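Local coordinates for protein nucleoside-diphosphate-sugar epimerase (Pseudomonas aeruginosa, PDB 2X4G) that probably works as an NAD-dependent epimerase, dehydratase or dehydrogenase of the Rossmann-fold type, though its substrate and reaction are not established, at residues 331-334 against 335-339; 187-190 against 191-195; 151-154 against 155-158. One frame throughout, in Å; residues are numbered along the deposited sequence.

Overall arrangement
All three contacts are local, made between residues close together in sequence, but their chemistry differs. Interactions 1 and 2 are both partly buried and touch: the helix end of 331-339 packs Trp333 and Phe334 on the loop 187-195, and the Tyr339 hydroxyl comes close to Ile190 O, a contact whose modelled length is doubtful. Interaction 1 combines backbone capping with an aromatic cluster, whereas interaction 2 gathers donors round one buried carboxylate. Interaction 3 lies at the surface, its centre about 24 Å from that of interaction 2, and opens helix 154-171 with a serine cap; interaction 1 closes helix 323-336.

Interaction 1: residues 331-334 against 335-339; sequences IDWF and RDNGY
Arg335 starts the second segment still in helix: its amide bonds back to Ile331 O at 3.1 Å, while its side chain runs alongside that of Ile331. The aliphatic chain leaves anti to the backbone N (chi1 -162°) and bends at chi3, which brings NH1 within 3.6 Å of Asp332 OD1 in a long salt bridge. The carboxylate oxygen meets the guanidinium at its edge, but the two flat groups are turned well away from one plane. Asp336 continues the helical ladder, its N donating to Asp332 O at 2.9 Å, and Asn337 N adds a longer bond to Trp333 O. Asn337 is the first residue to leave helical geometry, and its side chain sits over one face of the Trp333 indole, tilted to it. Gly338, with positive phi (71°), then turns the chain back as the C-prime residue of a Schellman motif. Its N bonds to Arg335 O at 3.0 Å, and the amide of Tyr339 spans five residues to reach Phe334 O at 2.9 Å, so the carbonyls of Phe334 and Arg335 are both engaged by the reversing chain. The turn places the Tyr339 ring beside two aromatics. Phe334 points its edge at the Tyr339 face, CD1 lying 3.9 Å from Tyr339 CG, with the ring planes at 58°. Trp333 approaches obliquely, its CZ3 3.7 Å from Tyr339 CE1. This cluster ends helix 323-336 against helix 196-202, where Ile198 and Thr199 touch Phe334, while Ile331 and Arg335 face Leu259 of helix 248-259.

Interaction 2: residues 187-190 against 191-195; sequences ELDI and GPTTG
Asp189 sends its carboxylate across the turn to Thr193 and Gly195, and its two oxygens share out the donors between them. OD1 takes two hydrogen bonds from the same residue. Thr193 OG1 donates to Asp189 OD1 at 2.7 Å, on the syn lone pair of that oxygen, and Thr193 N reaches Asp189 OD1 at 3.2 Å from above the carboxylate plane. Thr193 N also lies 3.3 Å from Asp189 OD2, a weak second branch of a forked bond. Asp189 OD2 has a stronger partner in Gly195 N at 2.8 Å, which meets it nearly along the C-O bond. The carboxylate arrives there because CG stands anti to the backbone N (chi1 -173°), and the Thr193 hydroxyl, tucked between its own N and carbonyl carbon, faces it. Asp189 O has a softer neighbour: Pro192 CA approaches to 3.3 Å in a C-H...O contact, just beyond the cis peptide bond that joins Gly191 to Pro192. Thr194 turns its hydroxyl elsewhere, to Val184 O at the end of the preceding strand. Farther back, Glu187 O accepts from His28 of helix 24-35. Since Gly195 is the N-cap residue of helix 196-202, the arrangement is an acidic side chain gathering the backbone N-H groups that lead into a helix, set in the loop that leads from strand 176-185 of the central sheet to helix 196-202 in a Rossmann-type epimerase/dehydratase fold.

Interaction 3: residues 151-154 against 155-158; sequences GKSS and YVLC
Ser153 turns its hydroxyl back over the start of the helix, where OG accepts a hydrogen bond from Val156 N at 3.1 Å. The N-H points almost straight at the oxygen, with an angle of 165°. A chi1 of 64° makes this possible, because it sets OG between the backbone N and the carbonyl carbon of its own residue, facing the first helical turn. Val156 presents its side chain to the same serine: CB stands 3.4 Å from Ser153 OG, with CG2 on the flank of the hydroxyl, while CG1 is directed to the other neighbour, Lys152. There the contact is purely apolar, Lys152 CB lying 4.0 Å from Val156 CG1, after which the bent lysine chain leads away. Tyr155 is differently placed. Its CB lies alongside the Ser153 hydroxyl, but the ring is carried off from the cap because CG stands anti to the backbone N. The Val156 N to Ser153 OG bond makes Ser153 the N-cap of helix 154-171, and its side chain occupies an amide of the first turn that has no carbonyl of a preceding turn to bind. The Tyr-x-x-x-Lys sequence beginning at Tyr155 matches the signature of short-chain dehydrogenases/reductases, consistent with membership of that superfamily, and this cap opens the helix that carries it. Ser153 also supplies its carbonyl, with Leu157 N bonding to Ser153 O at 3.0 Å, and Cys158 N repeats the pattern to Ser154 O at 2.9 Å. Leu157 directs its CB toward the segment before it, resting near both of these carbonyl oxygens, and its side chain touches Pro149. Cys158 instead faces helix 98-116, where it packs on Val99 and Ala102, and Val156 touches Tyr145, as does Lys152.

Interaction 1: residues 331-334 against 335-339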
# COMPACT_ATOMS: atom_id res chain seq x y z
N ILE A 331 25.70 0.93 -14.02
CA ILE A 331 26.18 1.99 -13.16
C ILE A 331 26.61 3.20 -13.96
O ILE A 331 26.22 4.29 -13.63
CB ILE A 331 27.32 1.52 -12.23
CG1 ILE A 331 26.73 0.68 -11.09
CG2 ILE A 331 28.06 2.72 -11.63
CD1 ILE A 331 27.78 -0.02 -10.26
N ASP A 332 27.38 3.02 -15.01
CA ASP A 332 27.87 4.15 -15.80
C ASP A 332 26.76 4.90 -16.55
O ASP A 332 26.76 6.14 -16.61
CB ASP A 332 28.92 3.69 -16.81
CG ASP A 332 30.24 3.35 -16.15
OD1 ASP A 332 30.49 3.78 -14.99
OD2 ASP A 332 31.04 2.63 -16.78
N TRP A 333 25.84 4.15 -17.13
CA TRP A 333 24.70 4.75 -17.78
C TRP A 333 23.94 5.63 -16.78
O TRP A 333 23.62 6.78 -17.07
CB TRP A 333 23.80 3.68 -18.41
CG TRP A 333 22.86 4.29 -19.35
CD1 TRP A 333 23.09 4.61 -20.66
CD2 TRP A 333 21.54 4.71 -19.06
NE1 TRP A 333 21.97 5.20 -21.22
CE2 TRP A 333 21.01 5.28 -20.25
CE3 TRP A 333 20.75 4.68 -17.92
CZ2 TRP A 333 19.71 5.80 -20.32
CZ3 TRP A 333 19.46 5.21 -17.99
CH2 TRP A 333 18.96 5.76 -19.18
N PHE A 334 23.66 5.10 -15.59
CA PHE A 334 22.90 5.86 -14.60
C PHE A 334 23.62 7.14 -14.22
O PHE A 334 23.00 8.17 -14.05
CB PHE A 334 22.62 5.03 -13.35
CG PHE A 334 21.59 3.95 -13.56
CD1 PHE A 334 20.43 4.19 -14.30
CD2 PHE A 334 21.77 2.71 -13.02
CE1 PHE A 334 19.49 3.22 -14.49
CE2 PHE A 334 20.82 1.72 -13.21
CZ PHE A 334 19.68 1.98 -13.95
N ARG A 335 24.94 7.05 -14.09
CA ARG A 335 25.74 8.17 -13.69
C ARG A 335 25.78 9.26 -14.77
O ARG A 335 25.60 10.43 -14.45
CB ARG A 335 27.16 7.69 -13.35
CG ARG A 335 27.95 8.71 -12.52
CD ARG A 335 29.33 8.19 -12.15
NE ARG A 335 29.33 7.39 -10.92
CZ ARG A 335 29.82 6.15 -10.80
NH1 ARG A 335 30.36 5.51 -11.84
NH2 ARG A 335 29.76 5.53 -9.62
N ASP A 336 26.00 8.90 -16.03
CA ASP A 336 26.07 9.91 -17.10
C ASP A 336 24.77 10.69 -17.25
O ASP A 336 24.77 11.86 -17.67
CB ASP A 336 26.42 9.27 -18.45
CG ASP A 336 27.77 8.59 -18.43
OD1 ASP A 336 27.91 7.50 -19.05
OD2 ASP A 336 28.69 9.13 -17.76
N ASN A 337 23.67 10.03 -16.90
CA ASN A 337 22.36 10.64 -16.98
C ASN A 337 21.86 11.16 -15.65
O ASN A 337 20.73 11.58 -15.54
CB ASN A 337 21.39 9.67 -17.64
CG ASN A 337 21.84 9.29 -19.04
OD1 ASN A 337 22.29 8.17 -19.29
ND2 ASN A 337 21.74 10.23 -19.96
N GLY A 338 22.72 11.18 -14.64
CA GLY A 338 22.41 11.88 -13.42
C GLY A 338 21.35 11.24 -12.55
O GLY A 338 20.61 11.96 -11.88
N TYR A 339 21.27 9.91 -12.54
CA TYR A 339 20.38 9.19 -11.62
C TYR A 339 21.00 9.07 -10.23
O TYR A 339 20.30 8.76 -9.28
CB TYR A 339 20.04 7.78 -12.12
CG TYR A 339 19.10 7.73 -13.30
CD1 TYR A 339 19.53 8.06 -14.58
CD2 TYR A 339 17.79 7.34 -13.14
CE1 TYR A 339 18.67 8.02 -15.67
CE2 TYR A 339 16.92 7.29 -14.23
CZ TYR A 339 17.36 7.63 -15.48
OH TYR A 339 16.49 7.58 -16.55

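Interaction 2: residues 187-190 against 191-195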
# COMPACT_ATOMS: atom_id res chain seq x y z
N GLU A 187 22.48 -1.20 -19.34
CA GLU A 187 22.35 0.21 -19.73
C GLU A 187 21.04 0.49 -20.50
O GLU A 187 20.37 -0.42 -20.99
CB GLU A 187 23.55 0.67 -20.53
CG GLU A 187 23.81 -0.12 -21.79
CD GLU A 187 25.03 0.37 -22.56
OE1 GLU A 187 25.72 1.30 -22.09
OE2 GLU A 187 25.33 -0.21 -23.64
N LEU A 188 20.70 1.76 -20.59
CA LEU A 188 19.47 2.21 -21.25
C LEU A 188 18.20 1.92 -20.45
O LEU A 188 17.19 1.66 -21.03
CB LEU A 188 19.36 1.64 -22.68
CG LEU A 188 20.64 1.69 -23.54
CD1 LEU A 188 20.41 1.17 -24.94
CD2 LEU A 188 21.25 3.09 -23.59
N ASP A 189 18.24 2.00 -19.12
CA ASP A 189 17.09 1.63 -18.28
C ASP A 189 16.43 2.90 -17.78
O ASP A 189 16.80 3.43 -16.74
CB ASP A 189 17.57 0.75 -17.10
CG ASP A 189 16.42 0.18 -16.27
OD1 ASP A 189 15.27 0.19 -16.74
OD2 ASP A 189 16.68 -0.31 -15.14
N ILE A 190 15.47 3.43 -18.51
CA ILE A 190 15.10 4.83 -18.30
C ILE A 190 14.44 5.12 -16.97
O ILE A 190 14.85 6.05 -16.28
CB ILE A 190 14.19 5.39 -19.36
CG1 ILE A 190 14.81 5.24 -20.72
CG2 ILE A 190 14.00 6.90 -19.14
CD1 ILE A 190 14.48 6.48 -21.57
N GLY A 191 13.43 4.38 -16.60
CA GLY A 191 12.74 4.69 -15.33
C GLY A 191 13.63 5.23 -14.20
O GLY A 191 13.50 6.39 -13.81
N PRO A 192 14.53 4.40 -13.66
CA PRO A 192 14.79 3.05 -14.10
C PRO A 192 13.66 2.14 -13.67
O PRO A 192 12.72 2.59 -13.04
CB PRO A 192 16.08 2.68 -13.36
CG PRO A 192 16.24 3.66 -12.28
CD PRO A 192 15.14 4.65 -12.35
N THR A 193 13.75 0.89 -14.05
CA THR A 193 12.76 -0.10 -13.72
C THR A 193 13.51 -1.08 -12.85
O THR A 193 13.76 -0.81 -11.67
CB THR A 193 12.18 -0.72 -15.02
OG1 THR A 193 13.23 -1.26 -15.82
CG2 THR A 193 11.48 0.34 -15.86
N THR A 194 13.94 -2.19 -13.46
CA THR A 194 14.67 -3.25 -12.76
C THR A 194 15.92 -2.71 -12.07
O THR A 194 16.23 -3.10 -10.96
CB THR A 194 15.08 -4.33 -13.72
OG1 THR A 194 15.73 -3.71 -14.83
CG2 THR A 194 13.87 -5.10 -14.21
N GLY A 195 16.60 -1.77 -12.71
CA GLY A 195 17.78 -1.15 -12.12
C GLY A 195 17.55 -0.15 -11.01
O GLY A 195 18.48 0.61 -10.69

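Interaction 3: residues 151-154 against 155-158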
# COMPACT_ATOMS: atom_id res chain seq x y z
N GLY A 151 -4.76 -18.28 -4.20
CA GLY A 151 -4.12 -17.81 -2.98
C GLY A 151 -2.81 -17.06 -3.18
O GLY A 151 -2.28 -16.50 -2.22
N LYS A 152 -2.29 -17.04 -4.40
CA LYS A 152 -1.04 -16.34 -4.68
C LYS A 152 -1.29 -14.86 -4.93
O LYS A 152 -2.42 -14.44 -5.13
CB LYS A 152 -0.33 -16.94 -5.89
CG LYS A 152 0.13 -18.38 -5.69
CD LYS A 152 1.22 -18.51 -4.62
CE LYS A 152 1.98 -19.85 -4.69
NZ LYS A 152 3.45 -19.61 -4.49
N SER A 153 -0.21 -14.08 -4.94
CA SER A 153 -0.29 -12.64 -5.17
C SER A 153 -0.96 -12.31 -6.51
O SER A 153 -0.97 -13.12 -7.43
CB SER A 153 1.10 -12.05 -5.18
OG SER A 153 1.82 -12.58 -6.27
N SER A 154 -1.49 -11.10 -6.60
CA SER A 154 -2.10 -10.64 -7.84
C SER A 154 -1.05 -10.41 -8.91
O SER A 154 -1.34 -10.50 -10.09
CB SER A 154 -2.93 -9.37 -7.59
OG SER A 154 -2.09 -8.30 -7.23
N TYR A 155 0.18 -10.13 -8.50
CA TYR A 155 1.30 -10.06 -9.44
C TYR A 155 1.48 -11.40 -10.14
O TYR A 155 1.49 -11.46 -11.38
CB TYR A 155 2.60 -9.67 -8.72
CG TYR A 155 3.72 -9.35 -9.67
CD1 TYR A 155 3.67 -8.20 -10.45
CD2 TYR A 155 4.81 -10.19 -9.81
CE1 TYR A 155 4.69 -7.89 -11.34
CE2 TYR A 155 5.83 -9.90 -10.70
CZ TYR A 155 5.77 -8.74 -11.46
OH TYR A 155 6.77 -8.41 -12.37
N VAL A 156 1.65 -12.46 -9.35
CA VAL A 156 1.79 -13.82 -9.88
C VAL A 156 0.60 -14.18 -10.75
O VAL A 156 0.75 -14.84 -11.77
CB VAL A 156 1.88 -14.90 -8.75
CG1 VAL A 156 1.62 -16.30 -9.31
CG2 VAL A 156 3.21 -14.83 -8.02
N LEU A 157 -0.59 -13.72 -10.35
CA LEU A 157 -1.83 -14.09 -11.03
C LEU A 157 -1.87 -13.47 -12.41
O LEU A 157 -2.17 -14.13 -13.41
CB LEU A 157 -3.01 -13.62 -10.19
CG LEU A 157 -4.33 -14.30 -10.52
CD1 LEU A 157 -4.27 -15.79 -10.22
CD2 LEU A 157 -5.46 -13.66 -9.73
N CYS A 158 -1.55 -12.19 -12.45
CA CYS A 158 -1.44 -11.47 -13.70
C CYS A 158 -0.38 -12.12 -14.60
O CYS A 158 -0.60 -12.38 -15.78
CB CYS A 158 -1.12 -10.01 -13.42
SG CYS A 158 -0.59 -9.15 -14.87